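Local coordinates for LPG0439 HIT-related domain-containing protein (Legionella pneumophila subsp. pneumophila, PDB 5L0L) that is of unknown function but carries a HIT-related domain, the crystallised part of a longer, probably membrane-anchored protein, in which two histidines bind a sulfate ion, at residues I52-N57 and S61-A66; A27-R32 and Y37-N42; I17-T20 and T24-A27; D81-M86 and L127-W132; L188-Y193 and L207-H212. One frame throughout, in Å; residues are numbered along the deposited sequence.

Contact 1. Residues I52-N57 and S61-A66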
# COMPACT_ATOMS: atom_id res chain seq x y z
N ILE A 52 -2.40 4.46 11.13
CA ILE A 52 -1.94 3.07 11.07
C ILE A 52 -3.19 2.19 11.12
O ILE A 52 -4.07 2.39 11.97
CB ILE A 52 -1.04 2.73 12.26
CG1 ILE A 52 0.16 3.68 12.33
CG2 ILE A 52 -0.57 1.26 12.19
CD1 ILE A 52 0.89 3.64 13.67
N ILE A 53 -3.27 1.25 10.20
CA ILE A 53 -4.33 0.26 10.17
C ILE A 53 -3.63 -1.03 10.52
O ILE A 53 -2.66 -1.42 9.84
CB ILE A 53 -4.95 0.15 8.77
CG1 ILE A 53 -5.50 1.52 8.34
CG2 ILE A 53 -6.03 -0.95 8.76
CD1 ILE A 53 -6.13 1.53 6.96
N ARG A 54 -4.09 -1.67 11.61
CA ARG A 54 -3.41 -2.80 12.19
C ARG A 54 -4.35 -3.97 12.45
O ARG A 54 -5.47 -3.80 12.94
CB ARG A 54 -2.68 -2.37 13.47
CG ARG A 54 -2.08 -3.50 14.30
CD ARG A 54 -3.06 -3.97 15.33
NE ARG A 54 -2.50 -4.96 16.27
CZ ARG A 54 -1.95 -4.68 17.46
NH1 ARG A 54 -1.85 -3.43 17.93
NH2 ARG A 54 -1.51 -5.68 18.20
N TYR A 55 -3.87 -5.17 12.13
CA TYR A 55 -4.64 -6.38 12.38
C TYR A 55 -4.44 -6.76 13.84
O TYR A 55 -3.31 -6.99 14.26
CB TYR A 55 -4.10 -7.50 11.48
CG TYR A 55 -4.68 -8.87 11.73
CD1 TYR A 55 -6.05 -9.06 11.83
CD2 TYR A 55 -3.85 -9.99 11.80
CE1 TYR A 55 -6.58 -10.34 12.06
CE2 TYR A 55 -4.37 -11.27 12.00
CZ TYR A 55 -5.74 -11.42 12.15
OH TYR A 55 -6.27 -12.72 12.34
N LEU A 56 -5.53 -6.82 14.58
CA LEU A 56 -5.51 -7.17 16.00
C LEU A 56 -5.49 -8.68 16.20
O LEU A 56 -4.58 -9.22 16.80
CB LEU A 56 -6.72 -6.56 16.72
CG LEU A 56 -6.83 -5.04 16.73
CD1 LEU A 56 -8.25 -4.56 17.08
CD2 LEU A 56 -5.81 -4.48 17.70
N ASN A 57 -6.52 -9.34 15.70
CA ASN A 57 -6.73 -10.77 15.95
C ASN A 57 -7.93 -11.29 15.18
O ASN A 57 -8.71 -10.53 14.61
CB ASN A 57 -6.96 -11.02 17.45
CG ASN A 57 -8.28 -10.44 17.94
OD1 ASN A 57 -8.54 -9.25 17.81
ND2 ASN A 57 -9.10 -11.28 18.53
N SER A 61 -8.89 -15.04 19.52
CA SER A 61 -7.46 -15.25 19.71
C SER A 61 -6.83 -14.05 20.39
O SER A 61 -7.40 -12.96 20.38
CB SER A 61 -6.78 -15.50 18.37
OG SER A 61 -7.40 -16.61 17.75
N THR A 62 -5.66 -14.25 20.99
CA THR A 62 -4.96 -13.16 21.63
C THR A 62 -4.32 -12.25 20.58
O THR A 62 -4.03 -12.69 19.44
CB THR A 62 -3.82 -13.68 22.52
OG1 THR A 62 -2.93 -14.45 21.70
CG2 THR A 62 -4.36 -14.54 23.67
N LEU A 63 -4.03 -11.01 20.97
CA LEU A 63 -3.29 -10.10 20.09
C LEU A 63 -1.91 -10.67 19.82
O LEU A 63 -1.44 -10.61 18.69
CB LEU A 63 -3.18 -8.69 20.66
CG LEU A 63 -4.46 -7.90 20.98
CD1 LEU A 63 -4.15 -6.42 21.11
CD2 LEU A 63 -5.56 -8.12 19.98
N SER A 64 -1.28 -11.26 20.85
CA SER A 64 0.05 -11.91 20.72
C SER A 64 0.12 -13.00 19.70
O SER A 64 1.15 -13.14 19.02
CB SER A 64 0.51 -12.46 22.07
OG SER A 64 0.87 -11.35 22.85
N SER A 65 -0.95 -13.77 19.55
CA SER A 65 -0.95 -14.87 18.60
C SER A 65 -0.83 -14.34 17.15
O SER A 65 -0.51 -15.11 16.27
CB SER A 65 -2.19 -15.74 18.71
OG SER A 65 -3.35 -15.03 18.31
N ALA A 66 -1.14 -13.06 16.94
CA ALA A 66 -0.98 -12.42 15.62
C ALA A 66 0.34 -11.66 15.42
O ALA A 66 0.45 -10.87 14.45
CB ALA A 66 -2.16 -11.50 15.36
O HOH W 1 -2.05 -8.33 17.15
O HOH W 2 -0.83 -8.50 13.47
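L63 and A66 fold back against the end of the strand that runs through I52-N57, and apolar contacts make up much of the interface. The CD2 methyl of L63 lies against L56 CB at 3.8 Å, while its CD1 branch approaches NH2 of R54, the two side chains crossing at about a right angle. A66 turns its CB toward L56 O (3.6 Å) and also touches CE2 of the Y55 ring.

Direct polar contact is slight: N57 ND2 gives a weak, bent hydrogen bond to S61 O. Water does more. One water accepts from R54 NH2 at 2.9 Å and lies close to both L56 O and L63 O; a second joins Y55 O to A66 O. The guanidinium of R54 is held from several directions, since NE also reaches Y55 O (3.0 Å), above that carbonyl's plane, one face lies over L56 CD2, and NH2 bonds S16 O.

L56 and N57 form a classic beta bulge opposite H36. Strand 51-58 runs between strands 35-41 and 128-134, with I53 packed under helix 73-92, and S61-A66 lies in the loop leading into that helix, where E75 binds Y55 OH.

Contact 2. Residues A27-R32 and Y37-N42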
# COMPACT_ATOMS: atom_id res chain seq x y z
N ALA A 27 -11.06 3.97 15.45
CA ALA A 27 -12.10 2.91 15.34
C ALA A 27 -11.53 1.52 15.38
O ALA A 27 -10.34 1.32 15.15
CB ALA A 27 -12.92 3.08 14.05
N VAL A 28 -12.42 0.55 15.66
CA VAL A 28 -12.15 -0.84 15.39
C VAL A 28 -13.12 -1.30 14.29
O VAL A 28 -14.32 -0.96 14.31
CB VAL A 28 -12.27 -1.71 16.67
CG1 VAL A 28 -12.18 -3.19 16.35
CG2 VAL A 28 -11.17 -1.34 17.67
N ILE A 29 -12.60 -2.06 13.34
CA ILE A 29 -13.33 -2.50 12.16
C ILE A 29 -13.18 -4.02 12.04
O ILE A 29 -12.05 -4.53 12.07
CB ILE A 29 -12.85 -1.77 10.90
CG1 ILE A 29 -12.87 -0.25 11.21
CG2 ILE A 29 -13.67 -2.21 9.68
CD1 ILE A 29 -12.62 0.75 10.10
N THR A 30 -14.32 -4.72 11.95
CA THR A 30 -14.35 -6.18 11.86
C THR A 30 -14.77 -6.58 10.45
O THR A 30 -15.74 -6.03 9.92
CB THR A 30 -15.30 -6.80 12.88
OG1 THR A 30 -14.83 -6.49 14.19
CG2 THR A 30 -15.34 -8.34 12.73
N VAL A 31 -14.00 -7.49 9.86
CA VAL A 31 -14.19 -7.92 8.49
C VAL A 31 -14.76 -9.36 8.49
O VAL A 31 -14.18 -10.25 9.12
CB VAL A 31 -12.86 -7.94 7.71
CG1 VAL A 31 -13.07 -8.43 6.28
CG2 VAL A 31 -12.26 -6.54 7.68
N ARG A 32 -15.92 -9.52 7.84
CA ARG A 32 -16.58 -10.83 7.61
C ARG A 32 -16.82 -11.53 8.93
O ARG A 32 -16.59 -12.73 9.06
CB ARG A 32 -15.73 -11.72 6.67
CG ARG A 32 -15.65 -11.18 5.25
CD ARG A 32 -14.52 -11.78 4.39
NE ARG A 32 -14.56 -11.10 3.09
CZ ARG A 32 -13.72 -10.14 2.66
NH1 ARG A 32 -12.64 -9.75 3.35
NH2 ARG A 32 -13.95 -9.59 1.45
N TYR A 37 -9.58 -5.30 13.16
CA TYR A 37 -8.53 -4.33 12.81
C TYR A 37 -8.72 -3.02 13.57
O TYR A 37 -9.86 -2.62 13.80
CB TYR A 37 -8.55 -4.04 11.30
CG TYR A 37 -8.35 -5.28 10.46
CD1 TYR A 37 -9.42 -6.10 10.13
CD2 TYR A 37 -7.08 -5.65 10.03
CE1 TYR A 37 -9.25 -7.25 9.38
CE2 TYR A 37 -6.89 -6.81 9.27
CZ TYR A 37 -7.98 -7.62 8.98
OH TYR A 37 -7.80 -8.77 8.25
N SER A 38 -7.63 -2.38 13.99
CA SER A 38 -7.66 -1.05 14.58
C SER A 38 -7.20 0.00 13.58
O SER A 38 -6.36 -0.28 12.73
CB SER A 38 -6.78 -0.95 15.82
OG SER A 38 -5.44 -1.13 15.52
N VAL A 39 -7.82 1.17 13.64
CA VAL A 39 -7.43 2.33 12.89
C VAL A 39 -7.10 3.42 13.90
O VAL A 39 -7.97 3.84 14.67
CB VAL A 39 -8.55 2.79 11.94
CG1 VAL A 39 -8.13 4.06 11.22
CG2 VAL A 39 -8.94 1.65 10.97
N ILE A 40 -5.85 3.90 13.92
CA ILE A 40 -5.42 4.94 14.86
C ILE A 40 -4.64 6.02 14.12
O ILE A 40 -4.02 5.74 13.08
CB ILE A 40 -4.58 4.36 16.05
CG1 ILE A 40 -3.16 4.01 15.62
CG2 ILE A 40 -5.25 3.13 16.66
CD1 ILE A 40 -2.26 3.56 16.75
N LEU A 41 -4.65 7.24 14.63
CA LEU A 41 -3.68 8.23 14.14
C LEU A 41 -2.29 7.83 14.65
O LEU A 41 -2.15 7.33 15.78
CB LEU A 41 -4.03 9.66 14.56
CG LEU A 41 -5.18 10.30 13.83
CD1 LEU A 41 -5.61 11.55 14.59
CD2 LEU A 41 -4.80 10.68 12.39
N ASN A 42 -1.29 8.01 13.80
CA ASN A 42 0.07 7.67 14.17
C ASN A 42 0.52 8.54 15.36
O ASN A 42 0.54 9.76 15.23
CB ASN A 42 1.00 7.86 12.98
CG ASN A 42 2.38 7.29 13.24
OD1 ASN A 42 3.02 7.65 14.25
ND2 ASN A 42 2.86 6.44 12.36
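A27 pairs with V39, each donating its N-H to the other's carbonyl. The bond from V39 N to A27 O is 2.9 Å and nearly straight at 169°; the return bond, A27 N to V39 O, is longer at 3.2 Å. V28 then faces S38 as a non-hydrogen-bonded pair. Here the strands come close enough for V28 CA to make a CA-H...O contact with Y37 O at 3.3 Å, and the CG1 branch of V28 lies near the same oxygen.

I29 closes the second hydrogen-bonded pair with Y37. Its N bonds Y37 O at 2.8 Å, and its O receives Y37 N at the same length but with a more bent angle of 147°. That carbonyl oxygen also lies in the plane of the Y37 ring, at its edge. On the same face of the sheet, I29 CD1 meets V39 CG2 at 3.9 Å, the two side chains slanting across each other. V31 comes last: its CG2, set beside the backbone N, presses on the ring carbon CE1 of Y37 at 3.5 Å.

Y37 is thus packed by I29 and V31, while its hydroxyl bonds E75 O and its ring meets Y55. The face bearing A27, I29, Y37 and V39 is buried beneath helices 73-92 and 176-194; V28 and S38 point to the other face, where Y19 lies. Two neighbouring strands joined by a short turn in this way form a beta hairpin, here within the antiparallel sheet of a HIT-related domain.

Contact 3. Residues I17-T20 and T24-A27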
# COMPACT_ATOMS: atom_id res chain seq x y z
N ILE A 17 0.20 -4.03 22.43
CA ILE A 17 -0.98 -4.70 22.96
C ILE A 17 -1.92 -3.65 23.53
O ILE A 17 -3.10 -3.64 23.18
CB ILE A 17 -0.60 -5.80 24.00
CG1 ILE A 17 0.27 -6.88 23.31
CG2 ILE A 17 -1.85 -6.41 24.65
CD1 ILE A 17 0.78 -7.99 24.22
N ASP A 18 -1.39 -2.76 24.39
CA ASP A 18 -2.18 -1.65 24.95
C ASP A 18 -2.16 -0.49 23.95
O ASP A 18 -1.66 0.62 24.23
CB ASP A 18 -1.62 -1.23 26.33
CG ASP A 18 -2.52 -0.21 27.06
OD1 ASP A 18 -3.69 0.03 26.65
OD2 ASP A 18 -2.04 0.36 28.06
N TYR A 19 -2.72 -0.76 22.77
CA TYR A 19 -2.57 0.16 21.62
C TYR A 19 -3.33 1.47 21.74
O TYR A 19 -2.97 2.44 21.02
CB TYR A 19 -2.94 -0.54 20.31
CG TYR A 19 -4.43 -0.76 20.10
CD1 TYR A 19 -5.08 -1.92 20.56
CD2 TYR A 19 -5.18 0.18 19.39
CE1 TYR A 19 -6.44 -2.11 20.33
CE2 TYR A 19 -6.52 -0.00 19.17
CZ TYR A 19 -7.15 -1.14 19.63
OH TYR A 19 -8.49 -1.27 19.38
N THR A 20 -4.37 1.50 22.60
CA THR A 20 -5.20 2.73 22.75
C THR A 20 -4.62 3.74 23.73
O THR A 20 -5.08 4.88 23.73
CB THR A 20 -6.67 2.47 23.20
OG1 THR A 20 -6.69 2.01 24.56
CG2 THR A 20 -7.38 1.47 22.28
N THR A 24 -4.92 7.79 20.51
CA THR A 24 -5.09 8.17 19.10
C THR A 24 -6.04 7.25 18.32
O THR A 24 -6.11 7.34 17.11
CB THR A 24 -3.74 8.24 18.36
OG1 THR A 24 -3.16 6.95 18.21
CG2 THR A 24 -2.77 9.14 19.10
N SER A 25 -6.81 6.43 19.02
CA SER A 25 -7.67 5.49 18.33
C SER A 25 -8.90 6.16 17.68
O SER A 25 -9.64 6.93 18.34
CB SER A 25 -8.07 4.34 19.28
OG SER A 25 -8.88 3.42 18.57
N ILE A 26 -9.13 5.84 16.42
CA ILE A 26 -10.29 6.27 15.66
C ILE A 26 -11.40 5.22 15.74
O ILE A 26 -12.54 5.56 16.03
CB ILE A 26 -9.94 6.55 14.19
CG1 ILE A 26 -8.91 7.70 14.11
CG2 ILE A 26 -11.19 6.83 13.34
CD1 ILE A 26 -8.14 7.76 12.79
N ALA A 27 -11.06 3.97 15.45
CA ALA A 27 -12.10 2.91 15.34
C ALA A 27 -11.53 1.52 15.38
O ALA A 27 -10.34 1.32 15.15
CB ALA A 27 -12.92 3.08 14.05
O HOH W 3 -3.92 5.05 20.33
O HOH W 4 -7.16 5.91 21.91
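The loop leading into the first strand of the hairpin turns back on that strand through two waters, its residues Y19 and T20 standing opposite T24 and S25. No direct hydrogen bond links the two sides. One water donates to Y19 O and accepts from T24 N, both at 2.9 Å; another donates to T20 O and accepts from S25 N at 3.0 Å. T20 O and T24 N themselves stay 4.3 Å apart.

Side-chain contact is light. T20 CG2 faces S25 CB at 4.2 Å, and that same methyl lies over one face of the Y19 ring, 3.5 Å above its plane and toward the rim. Y19 CG stands between its backbone N and carbonyl carbon (chi1 74°), which brings the CE2 corner of the ring within 4.2 Å of S25 OG.

Beyond S25 the ring of Y19 lies on S38 and I40 of strand 35-41, and on R54 and L56. T24 OG1 is taken up by L41 O of the neighbouring strand. I26 and A27 both face V39, a classic beta bulge at the start of strand 25-31, where an irregular loop passes into an antiparallel sheet.

Contact 4. Residues D81-M86 and L127-W132. With SO4 (sulfate ion), chain C.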
# COMPACT_ATOMS: atom_id res chain seq x y z
N ASP A 81 -9.08 -4.46 2.70
CA ASP A 81 -10.47 -3.97 2.67
C ASP A 81 -10.64 -2.76 3.60
O ASP A 81 -11.29 -1.77 3.24
CB ASP A 81 -11.46 -5.07 3.09
CG ASP A 81 -11.70 -6.12 2.02
OD1 ASP A 81 -11.31 -5.96 0.83
OD2 ASP A 81 -12.33 -7.17 2.38
N VAL A 82 -10.11 -2.86 4.81
CA VAL A 82 -10.17 -1.74 5.76
C VAL A 82 -9.43 -0.52 5.18
O VAL A 82 -9.91 0.64 5.28
CB VAL A 82 -9.62 -2.12 7.14
CG1 VAL A 82 -9.59 -0.91 8.06
CG2 VAL A 82 -10.47 -3.22 7.77
N ALA A 83 -8.28 -0.76 4.53
CA ALA A 83 -7.60 0.30 3.79
C ALA A 83 -8.50 0.93 2.72
O ALA A 83 -8.60 2.16 2.64
CB ALA A 83 -6.26 -0.19 3.22
N SER A 84 -9.19 0.12 1.92
CA SER A 84 -10.10 0.64 0.89
C SER A 84 -11.16 1.57 1.49
O SER A 84 -11.43 2.65 0.94
CB SER A 84 -10.77 -0.50 0.14
OG SER A 84 -9.79 -1.29 -0.53
N LEU A 85 -11.72 1.16 2.62
CA LEU A 85 -12.69 1.99 3.37
C LEU A 85 -12.05 3.34 3.78
O LEU A 85 -12.58 4.40 3.49
CB LEU A 85 -13.19 1.25 4.62
CG LEU A 85 -13.99 2.07 5.64
CD1 LEU A 85 -15.20 2.67 4.98
CD2 LEU A 85 -14.39 1.22 6.85
N MSE A 86 -10.89 3.26 4.43
CA MSE A 86 -10.26 4.47 4.94
C MSE A 86 -9.83 5.43 3.87
O MSE A 86 -9.78 6.63 4.12
CB MSE A 86 -9.09 4.19 5.90
CG MSE A 86 -9.49 3.46 7.16
SE MSE A 86 -10.92 4.36 8.18
CE MSE A 86 -10.06 6.10 8.39
N LEU A 127 0.76 -7.38 11.33
CA LEU A 127 0.22 -7.08 9.99
C LEU A 127 -0.40 -5.67 10.06
O LEU A 127 -1.34 -5.44 10.80
CB LEU A 127 -0.83 -8.09 9.57
CG LEU A 127 -1.54 -7.87 8.23
CD1 LEU A 127 -0.57 -7.91 7.07
CD2 LEU A 127 -2.66 -8.89 8.08
N HIS A 128 0.18 -4.73 9.33
CA HIS A 128 -0.27 -3.33 9.45
C HIS A 128 0.20 -2.54 8.27
O HIS A 128 1.17 -2.91 7.62
CB HIS A 128 0.22 -2.69 10.77
CG HIS A 128 1.68 -2.35 10.80
ND1 HIS A 128 2.67 -3.31 10.80
CD2 HIS A 128 2.32 -1.15 10.78
CE1 HIS A 128 3.86 -2.72 10.84
NE2 HIS A 128 3.67 -1.41 10.82
N LEU A 129 -0.49 -1.43 7.99
CA LEU A 129 -0.05 -0.53 6.96
C LEU A 129 -0.30 0.91 7.37
O LEU A 129 -1.03 1.18 8.33
CB LEU A 129 -0.67 -0.84 5.61
CG LEU A 129 -2.17 -0.75 5.36
CD1 LEU A 129 -2.65 0.68 5.20
CD2 LEU A 129 -2.52 -1.55 4.11
N HIS A 130 0.34 1.81 6.64
CA HIS A 130 0.32 3.25 6.89
C HIS A 130 -0.46 3.90 5.78
O HIS A 130 -0.34 3.50 4.63
CB HIS A 130 1.74 3.81 6.85
CG HIS A 130 2.66 3.16 7.81
ND1 HIS A 130 2.71 3.52 9.14
CD2 HIS A 130 3.50 2.11 7.67
CE1 HIS A 130 3.55 2.72 9.77
NE2 HIS A 130 4.08 1.88 8.89
N MSE A 131 -1.22 4.93 6.11
CA MSE A 131 -1.98 5.70 5.10
C MSE A 131 -1.90 7.18 5.49
O MSE A 131 -1.82 7.52 6.69
CB MSE A 131 -3.42 5.19 5.03
CG MSE A 131 -4.22 5.92 4.00
SE MSE A 131 -6.07 5.21 3.81
CE MSE A 131 -5.61 3.41 3.21
N TRP A 132 -1.87 8.05 4.49
CA TRP A 132 -1.76 9.49 4.74
C TRP A 132 -2.27 10.24 3.53
O TRP A 132 -2.61 9.62 2.49
CB TRP A 132 -0.29 9.88 5.06
CG TRP A 132 0.63 9.57 3.92
CD1 TRP A 132 1.06 10.43 2.96
CD2 TRP A 132 1.22 8.29 3.62
NE1 TRP A 132 1.85 9.76 2.05
CE2 TRP A 132 1.98 8.46 2.43
CE3 TRP A 132 1.18 7.02 4.22
CZ2 TRP A 132 2.71 7.42 1.85
CZ3 TRP A 132 1.86 5.98 3.60
CH2 TRP A 132 2.61 6.18 2.43
S SO4 C . 6.91 0.12 9.73
O1 SO4 C . 6.05 0.18 10.95
O2 SO4 C . 7.98 -0.78 10.15
O3 SO4 C . 5.95 -0.36 8.76
O4 SO4 C . 7.27 1.54 9.72
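A83 and M131 make the tight part of this contact, where helix 73-92 lies on strand 128-134 with the two short segments running nearly parallel, 10° apart. M131, a selenomethionine like M86, extends its chain straight from the strand (chi1 -179°) and bends only at the end, which brings CE onto A83: 3.7 Å from CB and 3.3 Å from O. Its SE rests on M86 CB at 3.8 Å. L129 CD2 touches A83 CB from the same face of the strand at 4.1 Å. No hydrogen bond crosses between helix and strand, and all four residues are buried.

H128 and H130 alternate with L129 and M131, placing their rings on the other, partly exposed side of the strand, where they meet no helix residue but grip a sulfate ion. NE2 of H128 bonds sulfate O1 at 2.9 Å and 164°, and NE2 of H130 bonds O3 at 2.9 Å, with weaker bonds crossing between the pairs. The sulfate probably comes from the crystallisation liquor, and G103 N and N105 N also bond it. This alternation resembles the HIT motif, though W132 holds the next alternate position; the sulfate is consistent with a phosphate-binding site, as in relatives.

Strand 128-134 lies between strands 51-58 and 96-101; I53 of the former packs on V82 and M86, and F99 of the second subunit on L129.

Contact 5. Residues L188-Y193 and L207-H212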
# COMPACT_ATOMS: atom_id res chain seq x y z
N LEU A 188 -15.79 11.59 12.72
CA LEU A 188 -16.99 12.11 12.09
C LEU A 188 -17.08 11.73 10.62
O LEU A 188 -18.13 11.27 10.16
CB LEU A 188 -17.13 13.61 12.29
CG LEU A 188 -18.39 14.23 11.68
CD1 LEU A 188 -19.65 13.60 12.25
CD2 LEU A 188 -18.40 15.74 11.90
N LYS A 189 -15.99 11.93 9.87
CA LYS A 189 -16.03 11.62 8.45
C LYS A 189 -16.24 10.11 8.23
O LYS A 189 -16.97 9.72 7.33
CB LYS A 189 -14.77 12.11 7.72
CG LYS A 189 -14.62 13.63 7.64
CD LYS A 189 -15.78 14.30 6.98
CE LYS A 189 -15.60 15.79 6.72
NZ LYS A 189 -16.97 16.29 6.39
N LEU A 190 -15.64 9.29 9.07
CA LEU A 190 -15.85 7.85 8.97
C LEU A 190 -17.28 7.47 9.30
O LEU A 190 -17.92 6.68 8.57
CB LEU A 190 -14.86 7.11 9.87
CG LEU A 190 -14.98 5.58 9.90
CD1 LEU A 190 -14.85 4.98 8.53
CD2 LEU A 190 -13.97 5.03 10.88
N ALA A 191 -17.81 8.05 10.38
CA ALA A 191 -19.18 7.75 10.80
C ALA A 191 -20.16 8.19 9.71
O ALA A 191 -21.11 7.45 9.41
CB ALA A 191 -19.51 8.39 12.14
N GLU A 192 -19.92 9.35 9.10
CA GLU A 192 -20.76 9.80 7.98
C GLU A 192 -20.69 8.84 6.81
O GLU A 192 -21.71 8.49 6.18
CB GLU A 192 -20.37 11.20 7.52
CG GLU A 192 -20.81 12.28 8.50
CD GLU A 192 -20.20 13.64 8.27
OE1 GLU A 192 -19.25 13.80 7.49
OE2 GLU A 192 -20.67 14.61 8.90
N TYR A 193 -19.47 8.43 6.49
CA TYR A 193 -19.26 7.56 5.34
C TYR A 193 -19.98 6.23 5.51
O TYR A 193 -20.58 5.71 4.55
CB TYR A 193 -17.77 7.32 5.03
CG TYR A 193 -17.63 6.60 3.70
CD1 TYR A 193 -17.90 7.26 2.50
CD2 TYR A 193 -17.34 5.25 3.65
CE1 TYR A 193 -17.82 6.60 1.27
CE2 TYR A 193 -17.27 4.58 2.44
CZ TYR A 193 -17.49 5.25 1.26
OH TYR A 193 -17.42 4.57 0.04
N LEU A 207 -18.10 -5.22 6.39
CA LEU A 207 -17.34 -4.41 7.35
C LEU A 207 -18.26 -3.83 8.41
O LEU A 207 -19.24 -3.19 8.06
CB LEU A 207 -16.65 -3.24 6.65
CG LEU A 207 -15.63 -3.57 5.56
CD1 LEU A 207 -14.86 -2.35 5.12
CD2 LEU A 207 -14.67 -4.60 6.11
N LYS A 208 -17.94 -4.07 9.68
CA LYS A 208 -18.63 -3.42 10.81
C LYS A 208 -17.64 -2.50 11.52
O LYS A 208 -16.58 -2.93 11.97
CB LYS A 208 -19.19 -4.46 11.76
CG LYS A 208 -20.43 -5.13 11.16
CD LYS A 208 -20.87 -6.41 11.87
CE LYS A 208 -22.07 -7.02 11.16
NZ LYS A 208 -22.21 -8.49 11.40
N VAL A 209 -18.03 -1.24 11.62
CA VAL A 209 -17.19 -0.19 12.15
C VAL A 209 -17.74 0.23 13.52
O VAL A 209 -18.93 0.51 13.63
CB VAL A 209 -17.25 1.03 11.21
CG1 VAL A 209 -16.44 2.18 11.78
CG2 VAL A 209 -16.81 0.65 9.81
N THR A 210 -16.88 0.24 14.54
CA THR A 210 -17.19 0.81 15.84
C THR A 210 -16.20 1.96 16.15
O THR A 210 -15.01 1.72 16.41
CB THR A 210 -17.10 -0.26 16.95
OG1 THR A 210 -17.96 -1.35 16.62
CG2 THR A 210 -17.54 0.30 18.31
N ILE A 211 -16.72 3.18 16.19
CA ILE A 211 -15.92 4.37 16.51
C ILE A 211 -15.48 4.26 17.97
O ILE A 211 -16.28 3.88 18.82
CB ILE A 211 -16.72 5.67 16.36
CG1 ILE A 211 -17.19 5.87 14.92
CG2 ILE A 211 -15.91 6.88 16.86
CD1 ILE A 211 -16.12 6.01 13.87
N HIS A 212 -14.23 4.58 18.26
CA HIS A 212 -13.71 4.56 19.62
C HIS A 212 -14.18 5.79 20.41
O HIS A 212 -13.87 6.90 20.02
CB HIS A 212 -12.18 4.56 19.60
CG HIS A 212 -11.55 4.56 20.96
ND1 HIS A 212 -11.35 3.40 21.68
CD2 HIS A 212 -11.07 5.56 21.73
CE1 HIS A 212 -10.75 3.69 22.82
NE2 HIS A 212 -10.59 5.00 22.88
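L190 and I211 contribute about equally and most heavily to the contact between helix 176-194 and the edge strand 207-211, with V209 next. L190 places its CG opposite the backbone N (chi1 179°), sending the CD2 branch out from the helix toward the strand. There CD2 meets two side chains almost equally: I211 CD1 at 3.8 Å and V209 CG1 at 3.9 Å. The L190 and I211 side chains lie alongside each other, pointing opposite ways, whereas V209 is met at a slant.

I211 is bent at both torsions (chi2 -62°), and this carries CD1 back over L190 while CG1 stays 4.4 Å from A191 CB at the margin of the contact. V209 CG1 lies beside CG of L190 as well as its CD2, and V209 also packs on L85 of helix 73-92. The helix and strand segments run at 147° to each other, their axes 9.6 Å apart. L190 further covers I26 and A27 of the next strand.

The side-chain contacts are all between carbon atoms; with no hydrogen bond across, this part of the interface rests on hydrophobic packing of L190, V209 and I211.

How the contacts relate
All five contacts reach one antiparallel sheet. Strand 35-41 of contact 2 bonds strand 51-58 of contact 1, R54 O to S38 N at 2.8 Å, and I53 O of contact 1 continues to L129 N of contact 4 at 2.8 Å. On the other side, V28 O of contact 2 meets T210 N of contact 5 at 2.8 Å. Contact 3 shares A27 with contact 2. Helix 73-92 (segment 81-86 of contact 4) lies over the hairpin, where R32 NH1 salt-bridges D81 OD2 at 2.8 Å. The sulfate's partners H128 and H130 of contact 4 both touch I52 of contact 1; contact 5 lies about 20 Å from contact 1, centre to centre.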